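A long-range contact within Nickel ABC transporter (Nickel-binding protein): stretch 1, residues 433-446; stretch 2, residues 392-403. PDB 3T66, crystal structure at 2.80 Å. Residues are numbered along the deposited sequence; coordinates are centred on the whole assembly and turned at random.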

ATOM      1  N   VAL A 433       3.168 -20.776  -4.932  1.00 56.81           N
ATOM      2  CA  VAL A 433       2.825 -21.422  -3.644  1.00 54.63           C
ATOM      3  C   VAL A 433       2.774 -20.408  -2.515  1.00 53.32           C
ATOM      4  O   VAL A 433       1.979 -20.542  -1.594  1.00 52.93           O
ATOM      5  CB  VAL A 433       3.791 -22.546  -3.283  1.00 54.49           C
ATOM      6  CG1 VAL A 433       3.280 -23.316  -2.109  1.00 53.07           C
ATOM      7  CG2 VAL A 433       3.954 -23.465  -4.468  1.00 54.95           C
ATOM      8  N   ARG A 434       3.612 -19.381  -2.597  1.00 51.91           N
ATOM      9  CA  ARG A 434       3.483 -18.261  -1.672  1.00 51.28           C
ATOM     10  C   ARG A 434       2.049 -17.724  -1.764  1.00 51.25           C
ATOM     11  O   ARG A 434       1.380 -17.468  -0.753  1.00 51.62           O
ATOM     12  CB  ARG A 434       4.486 -17.164  -1.982  1.00 50.48           C
ATOM     13  CG  ARG A 434       5.924 -17.530  -1.690  1.00 50.16           C
ATOM     14  CD  ARG A 434       6.824 -16.302  -1.828  1.00 51.15           C
ATOM     15  NE  ARG A 434       6.444 -15.256  -0.871  1.00 49.05           N
ATOM     16  CZ  ARG A 434       6.678 -15.364   0.431  1.00 47.96           C
ATOM     17  NH1 ARG A 434       7.271 -16.453   0.913  1.00 46.44           N
ATOM     18  NH2 ARG A 434       6.309 -14.407   1.248  1.00 46.92           N
ATOM     19  N   ALA A 435       1.579 -17.583  -2.988  1.00 50.59           N
ATOM     20  CA  ALA A 435       0.207 -17.284  -3.231  1.00 50.47           C
ATOM     21  C   ALA A 435      -0.751 -18.268  -2.550  1.00 50.57           C
ATOM     22  O   ALA A 435      -1.714 -17.817  -1.936  1.00 50.74           O
ATOM     23  CB  ALA A 435      -0.040 -17.263  -4.711  1.00 50.57           C
ATOM     24  N   LYS A 436      -0.535 -19.587  -2.675  1.00 50.01           N
ATOM     25  CA  LYS A 436      -1.545 -20.541  -2.146  1.00 49.65           C
ATOM     26  C   LYS A 436      -1.618 -20.410  -0.624  1.00 49.17           C
ATOM     27  O   LYS A 436      -2.711 -20.441  -0.016  1.00 49.11           O
ATOM     28  CB  LYS A 436      -1.319 -22.016  -2.584  1.00 49.30           C
ATOM     29  N   LEU A 437      -0.454 -20.246  -0.009  1.00 48.49           N
ATOM     30  CA  LEU A 437      -0.374 -20.199   1.445  1.00 47.59           C
ATOM     31  C   LEU A 437      -1.021 -18.928   2.027  1.00 47.53           C
ATOM     32  O   LEU A 437      -1.725 -18.987   3.027  1.00 47.68           O
ATOM     33  CB  LEU A 437       1.067 -20.359   1.868  1.00 46.46           C
ATOM     34  CG  LEU A 437       1.526 -21.774   1.540  1.00 45.19           C
ATOM     35  CD1 LEU A 437       2.994 -21.823   1.276  1.00 44.94           C
ATOM     36  CD2 LEU A 437       1.247 -22.642   2.700  1.00 44.44           C
ATOM     37  N   THR A 438      -0.846 -17.810   1.368  1.00 47.20           N
ATOM     38  CA  THR A 438      -1.440 -16.578   1.822  1.00 47.59           C
ATOM     39  C   THR A 438      -2.969 -16.596   1.799  1.00 47.81           C
ATOM     40  O   THR A 438      -3.585 -16.008   2.647  1.00 47.10           O
ATOM     41  CB  THR A 438      -0.879 -15.409   1.018  1.00 48.23           C
ATOM     42  OG1 THR A 438       0.474 -15.686   0.696  1.00 49.11           O
ATOM     43  CG2 THR A 438      -0.882 -14.164   1.802  1.00 48.48           C
ATOM     44  N   GLU A 439      -3.573 -17.278   0.833  1.00 48.71           N
ATOM     45  CA  GLU A 439      -5.016 -17.391   0.719  1.00 49.57           C
ATOM     46  C   GLU A 439      -5.500 -18.174   1.905  1.00 50.27           C
ATOM     47  O   GLU A 439      -6.567 -17.954   2.393  1.00 50.43           O
ATOM     48  CB  GLU A 439      -5.423 -18.148  -0.556  1.00 50.21           C
ATOM     49  CG  GLU A 439      -5.950 -17.347  -1.778  1.00 52.22           C
ATOM     50  CD  GLU A 439      -7.213 -17.923  -2.414  1.00 53.99           C
ATOM     51  OE1 GLU A 439      -8.102 -18.266  -1.649  1.00 55.17           O
ATOM     52  OE2 GLU A 439      -7.351 -18.014  -3.655  1.00 51.25           O
ATOM     53  N   GLN A 440      -4.695 -19.105   2.366  1.00 50.56           N
ATOM     54  CA  GLN A 440      -5.067 -19.985   3.442  1.00 51.31           C
ATOM     55  C   GLN A 440      -4.981 -19.286   4.751  1.00 50.60           C
ATOM     56  O   GLN A 440      -5.781 -19.476   5.620  1.00 50.49           O
ATOM     57  CB  GLN A 440      -4.104 -21.143   3.496  1.00 51.74           C
ATOM     58  CG  GLN A 440      -4.200 -22.100   2.370  1.00 55.14           C
ATOM     59  CD  GLN A 440      -3.315 -23.269   2.586  1.00 58.80           C
ATOM     60  OE1 GLN A 440      -2.837 -23.895   1.659  1.00 58.09           O
ATOM     61  NE2 GLN A 440      -3.083 -23.571   3.828  1.00 61.51           N
ATOM     62  N   ALA A 441      -3.946 -18.510   4.905  1.00 49.96           N
ATOM     63  CA  ALA A 441      -3.774 -17.761   6.097  1.00 49.65           C
ATOM     64  C   ALA A 441      -4.910 -16.738   6.110  1.00 49.77           C
ATOM     65  O   ALA A 441      -5.529 -16.508   7.143  1.00 49.49           O
ATOM     66  CB  ALA A 441      -2.433 -17.096   6.085  1.00 49.29           C
ATOM     67  N   ALA A 442      -5.212 -16.164   4.949  1.00 49.84           N
ATOM     68  CA  ALA A 442      -6.325 -15.255   4.852  1.00 50.28           C
ATOM     69  C   ALA A 442      -7.601 -15.985   5.295  1.00 51.09           C
ATOM     70  O   ALA A 442      -8.159 -15.678   6.355  1.00 52.26           O
ATOM     71  CB  ALA A 442      -6.444 -14.752   3.480  1.00 49.81           C
ATOM     72  N   ALA A 443      -8.031 -16.979   4.521  1.00 50.93           N
ATOM     73  CA  ALA A 443      -9.138 -17.858   4.894  1.00 50.97           C
ATOM     74  C   ALA A 443      -9.164 -18.185   6.399  1.00 51.20           C
ATOM     75  O   ALA A 443     -10.171 -18.069   7.095  1.00 51.35           O
ATOM     76  CB  ALA A 443      -9.056 -19.145   4.079  1.00 50.43           C
ATOM     77  N   TYR A 444      -8.041 -18.610   6.918  1.00 51.58           N
ATOM     78  CA  TYR A 444      -8.062 -19.019   8.277  1.00 51.70           C
ATOM     79  C   TYR A 444      -8.355 -17.848   9.202  1.00 52.30           C
ATOM     80  O   TYR A 444      -9.080 -18.006  10.188  1.00 52.08           O
ATOM     81  CB  TYR A 444      -6.757 -19.667   8.643  1.00 51.16           C
ATOM     82  CG  TYR A 444      -6.807 -20.087  10.037  1.00 50.01           C
ATOM     83  CD1 TYR A 444      -7.505 -21.218  10.392  1.00 51.88           C
ATOM     84  CD2 TYR A 444      -6.212 -19.332  11.012  1.00 50.12           C
ATOM     85  CE1 TYR A 444      -7.590 -21.622  11.702  1.00 54.95           C
ATOM     86  CE2 TYR A 444      -6.284 -19.698  12.320  1.00 54.67           C
ATOM     87  CZ  TYR A 444      -6.972 -20.863  12.678  1.00 56.23           C
ATOM     88  OH  TYR A 444      -7.037 -21.264  14.004  1.00 56.66           O
ATOM     89  N   ILE A 445      -7.781 -16.690   8.872  1.00 52.81           N
ATOM     90  CA  ILE A 445      -7.988 -15.439   9.621  1.00 53.83           C
ATOM     91  C   ILE A 445      -9.454 -14.949   9.562  1.00 54.27           C
ATOM     92  O   ILE A 445      -9.982 -14.361  10.507  1.00 54.06           O
ATOM     93  CB  ILE A 445      -7.021 -14.355   9.125  1.00 53.45           C
ATOM     94  CG1 ILE A 445      -5.608 -14.660   9.622  1.00 54.67           C
ATOM     95  CG2 ILE A 445      -7.417 -13.007   9.622  1.00 54.15           C
ATOM     96  CD1 ILE A 445      -4.446 -14.023   8.794  1.00 53.16           C
ATOM     97  N   ASP A 446     -10.120 -15.218   8.457  1.00 54.81           N
ATOM     98  CA  ASP A 446     -11.548 -15.028   8.421  1.00 56.22           C
ATOM     99  C   ASP A 446     -12.322 -15.924   9.394  1.00 56.17           C
ATOM    100  O   ASP A 446     -13.070 -15.405  10.216  1.00 55.64           O
ATOM    101  CB  ASP A 446     -12.066 -15.330   7.035  1.00 57.31           C
ATOM    102  CG  ASP A 446     -13.412 -14.723   6.791  1.00 60.74           C
ATOM    103  OD1 ASP A 446     -14.342 -15.436   6.279  1.00 63.45           O
ATOM    104  OD2 ASP A 446     -13.502 -13.507   7.120  1.00 65.42           O
TER
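Stretch 2, residues 392-403: GDAGYYLNATYH

Stretch 2 enters as a short loop, Gly392 to Ala394, and then winds into a helix from Gly395 to Tyr402; His403 is the first residue to leave helical phi/psi. Stretch 1 is helical from end to end. The two helices run in broadly the same direction, with 37° between their N-to-C directions, and their axes approach to 11.5 Å. The register advances in step along both chains: the CA of Thr438 lies 7.1 Å from the CA of Ala394, the CA of Ala441 8.1 Å from the CA of Leu398, and the CA of Ile445 9.2 Å from the CA of Tyr402. The backbones therefore diverge toward their C-terminal ends, and the side chains that meet grow from alanine and threonine to isoleucine and tyrosine. The residues presented by stretch 1, Arg434, Thr438, Ala441 and Ile445, follow a spacing of four, three and four, which keeps them on one side of the helix; Ala394, Leu398 and Tyr402 answer at intervals of four.

The polar part of the contact lies at the start of the pairing. Arg434, with chi1 m, chi2 t and chi3 p, forms a salt bridge with Asp393. Its NE donates to Asp393 OD1 at 3.1 Å and its NH2 to Asp393 OD2 at 3.1 Å, with a weak third bond from NH2 to OD1 at 3.3 Å. The same carboxylate caps the helix of stretch 2, since Gly395 N donates to Asp393 OD2 at 2.9 Å. One side chain thus serves both the start of its own helix and the neighbouring helix. Gly395 makes room for this arrangement: its CA is 3.9 Å from Arg434 NH2, and an ideal CB there would clash with that nitrogen at 2.6 Å.

Beyond the salt bridge the packing is apolar. Thr438 turns its methyl to stretch 2, with CG2 3.6 Å from Ala394 CB and 3.5 Å from Leu398 CD1, while its hydroxyl is spent within its own helix in a very short bond from OG1 to Arg434 O, 2.5 Å. Leu398 is the hub, touching three residues of stretch 1: besides Thr438, its CD1 lies 4.2 Å from Ala441 CB and its CD2 3.7 Å from Ile445 CD1.

Aromatic packing completes the contact. Ile445 CD1 sits over one face of the Tyr402 ring, 3.7 Å from its centroid and 14° off the ring normal, a CH-pi contact. Tyr402 OH meanwhile bonds to Tyr397 OH at 3.1 Å within stretch 2.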

ATOM      1  N   GLY A 392       2.769  -6.327  -3.538  1.00 50.98           N
ATOM      2  CA  GLY A 392       2.257  -7.610  -3.981  1.00 49.42           C
ATOM      3  C   GLY A 392       2.563  -8.813  -3.141  1.00 48.62           C
ATOM      4  O   GLY A 392       2.214  -9.904  -3.539  1.00 48.76           O
ATOM      5  N   ASP A 393       3.212  -8.621  -2.000  1.00 48.48           N
ATOM      6  CA  ASP A 393       3.568  -9.739  -1.120  1.00 48.91           C
ATOM      7  C   ASP A 393       2.997  -9.468   0.284  1.00 48.52           C
ATOM      8  O   ASP A 393       3.000  -8.313   0.752  1.00 49.04           O
ATOM      9  CB  ASP A 393       5.089  -9.956  -1.067  1.00 49.00           C
ATOM     10  CG  ASP A 393       5.477 -11.319  -0.450  1.00 53.35           C
ATOM     11  OD1 ASP A 393       5.553 -12.332  -1.203  1.00 60.90           O
ATOM     12  OD2 ASP A 393       5.703 -11.403   0.789  1.00 54.69           O
ATOM     13  N   ALA A 394       2.493 -10.512   0.944  1.00 47.14           N
ATOM     14  CA  ALA A 394       1.864 -10.307   2.207  1.00 45.93           C
ATOM     15  C   ALA A 394       2.636 -10.942   3.301  1.00 46.13           C
ATOM     16  O   ALA A 394       2.194 -10.886   4.445  1.00 46.53           O
ATOM     17  CB  ALA A 394       0.501 -10.849   2.197  1.00 46.36           C
ATOM     18  N   GLY A 395       3.785 -11.540   2.978  1.00 46.01           N
ATOM     19  CA  GLY A 395       4.620 -12.238   3.983  1.00 46.31           C
ATOM     20  C   GLY A 395       5.086 -11.439   5.199  1.00 46.83           C
ATOM     21  O   GLY A 395       5.057 -11.947   6.318  1.00 46.40           O
ATOM     22  N   TYR A 396       5.522 -10.191   4.980  1.00 47.78           N
ATOM     23  CA  TYR A 396       5.893  -9.328   6.076  1.00 48.32           C
ATOM     24  C   TYR A 396       4.677  -9.042   6.921  1.00 48.47           C
ATOM     25  O   TYR A 396       4.730  -9.174   8.135  1.00 49.55           O
ATOM     26  CB  TYR A 396       6.566  -8.015   5.657  1.00 48.39           C
ATOM     27  CG  TYR A 396       6.820  -7.143   6.886  1.00 52.16           C
ATOM     28  CD1 TYR A 396       8.019  -7.251   7.638  1.00 53.58           C
ATOM     29  CD2 TYR A 396       5.810  -6.264   7.357  1.00 56.89           C
ATOM     30  CE1 TYR A 396       8.220  -6.487   8.785  1.00 54.80           C
ATOM     31  CE2 TYR A 396       5.988  -5.502   8.503  1.00 57.95           C
ATOM     32  CZ  TYR A 396       7.189  -5.611   9.206  1.00 59.08           C
ATOM     33  OH  TYR A 396       7.309  -4.833  10.334  1.00 62.26           O
ATOM     34  N   TYR A 397       3.576  -8.646   6.312  1.00 48.33           N
ATOM     35  CA  TYR A 397       2.423  -8.265   7.128  1.00 48.22           C
ATOM     36  C   TYR A 397       1.983  -9.396   8.050  1.00 48.64           C
ATOM     37  O   TYR A 397       1.725  -9.210   9.260  1.00 48.96           O
ATOM     38  CB  TYR A 397       1.270  -7.903   6.223  1.00 47.30           C
ATOM     39  CG  TYR A 397      -0.037  -7.907   6.915  1.00 46.25           C
ATOM     40  CD1 TYR A 397      -0.343  -6.926   7.854  1.00 44.75           C
ATOM     41  CD2 TYR A 397      -0.993  -8.892   6.627  1.00 47.58           C
ATOM     42  CE1 TYR A 397      -1.589  -6.884   8.492  1.00 45.89           C
ATOM     43  CE2 TYR A 397      -2.254  -8.895   7.271  1.00 48.28           C
ATOM     44  CZ  TYR A 397      -2.558  -7.867   8.203  1.00 48.43           C
ATOM     45  OH  TYR A 397      -3.797  -7.829   8.844  1.00 45.35           O
ATOM     46  N   LEU A 398       1.878 -10.574   7.454  1.00 48.54           N
ATOM     47  CA  LEU A 398       1.234 -11.661   8.122  1.00 48.99           C
ATOM     48  C   LEU A 398       2.126 -12.052   9.227  1.00 50.25           C
ATOM     49  O   LEU A 398       1.704 -12.127  10.372  1.00 51.23           O
ATOM     50  CB  LEU A 398       1.036 -12.837   7.199  1.00 48.10           C
ATOM     51  CG  LEU A 398      -0.138 -12.683   6.265  1.00 46.13           C
ATOM     52  CD1 LEU A 398      -0.064 -13.770   5.224  1.00 46.68           C
ATOM     53  CD2 LEU A 398      -1.423 -12.729   7.013  1.00 44.24           C
ATOM     54  N   ASN A 399       3.379 -12.289   8.899  1.00 51.30           N
ATOM     55  CA  ASN A 399       4.294 -12.638   9.933  1.00 52.73           C
ATOM     56  C   ASN A 399       4.283 -11.595  11.064  1.00 53.24           C
ATOM     57  O   ASN A 399       4.155 -11.946  12.255  1.00 53.72           O
ATOM     58  CB  ASN A 399       5.685 -12.831   9.385  1.00 53.24           C
ATOM     59  CG  ASN A 399       6.542 -13.613  10.329  1.00 55.56           C
ATOM     60  OD1 ASN A 399       6.557 -14.854  10.303  1.00 59.56           O
ATOM     61  ND2 ASN A 399       7.243 -12.902  11.200  1.00 53.65           N
ATOM     62  N   ALA A 400       4.359 -10.320  10.694  1.00 53.14           N
ATOM     63  CA  ALA A 400       4.440  -9.276  11.681  1.00 53.30           C
ATOM     64  C   ALA A 400       3.211  -9.263  12.588  1.00 53.68           C
ATOM     65  O   ALA A 400       3.318  -9.021  13.798  1.00 54.38           O
ATOM     66  CB  ALA A 400       4.626  -7.952  11.029  1.00 53.38           C
ATOM     67  N   THR A 401       2.045  -9.548  12.049  1.00 53.49           N
ATOM     68  CA  THR A 401       0.835  -9.306  12.840  1.00 53.69           C
ATOM     69  C   THR A 401       0.244 -10.555  13.533  1.00 54.26           C
ATOM     70  O   THR A 401      -0.582 -10.459  14.475  1.00 54.73           O
ATOM     71  CB  THR A 401      -0.191  -8.598  11.952  1.00 53.52           C
ATOM     72  OG1 THR A 401       0.475  -7.511  11.276  1.00 54.37           O
ATOM     73  CG2 THR A 401      -1.326  -8.067  12.756  1.00 52.17           C
ATOM     74  N   TYR A 402       0.690 -11.729  13.087  1.00 54.29           N
ATOM     75  CA  TYR A 402       0.035 -12.964  13.456  1.00 53.78           C
ATOM     76  C   TYR A 402       0.957 -13.992  14.054  1.00 54.42           C
ATOM     77  O   TYR A 402       0.534 -14.783  14.871  1.00 54.20           O
ATOM     78  CB  TYR A 402      -0.652 -13.536  12.231  1.00 53.60           C
ATOM     79  CG  TYR A 402      -1.764 -12.658  11.759  1.00 51.42           C
ATOM     80  CD1 TYR A 402      -2.947 -12.557  12.507  1.00 49.73           C
ATOM     81  CD2 TYR A 402      -1.641 -11.916  10.586  1.00 50.03           C
ATOM     82  CE1 TYR A 402      -3.990 -11.750  12.099  1.00 50.32           C
ATOM     83  CE2 TYR A 402      -2.670 -11.098  10.158  1.00 51.05           C
ATOM     84  CZ  TYR A 402      -3.855 -11.021  10.923  1.00 52.21           C
ATOM     85  OH  TYR A 402      -4.903 -10.217  10.529  1.00 53.16           O
ATOM     86  N   HIS A 403       2.217 -14.009  13.644  1.00 55.37           N
ATOM     87  CA  HIS A 403       3.108 -15.004  14.203  1.00 56.35           C
ATOM     88  C   HIS A 403       3.443 -14.652  15.652  1.00 57.02           C
ATOM     89  O   HIS A 403       3.653 -13.490  15.955  1.00 57.15           O
ATOM     90  CB  HIS A 403       4.358 -15.141  13.375  1.00 55.98           C
ATOM     91  CG  HIS A 403       5.257 -16.220  13.859  1.00 57.48           C
ATOM     92  ND1 HIS A 403       5.944 -16.131  15.053  1.00 59.38           N
ATOM     93  CD2 HIS A 403       5.565 -17.426  13.335  1.00 56.93           C
ATOM     94  CE1 HIS A 403       6.643 -17.234  15.240  1.00 58.62           C
ATOM     95  NE2 HIS A 403       6.442 -18.031  14.206  1.00 58.22           N
TER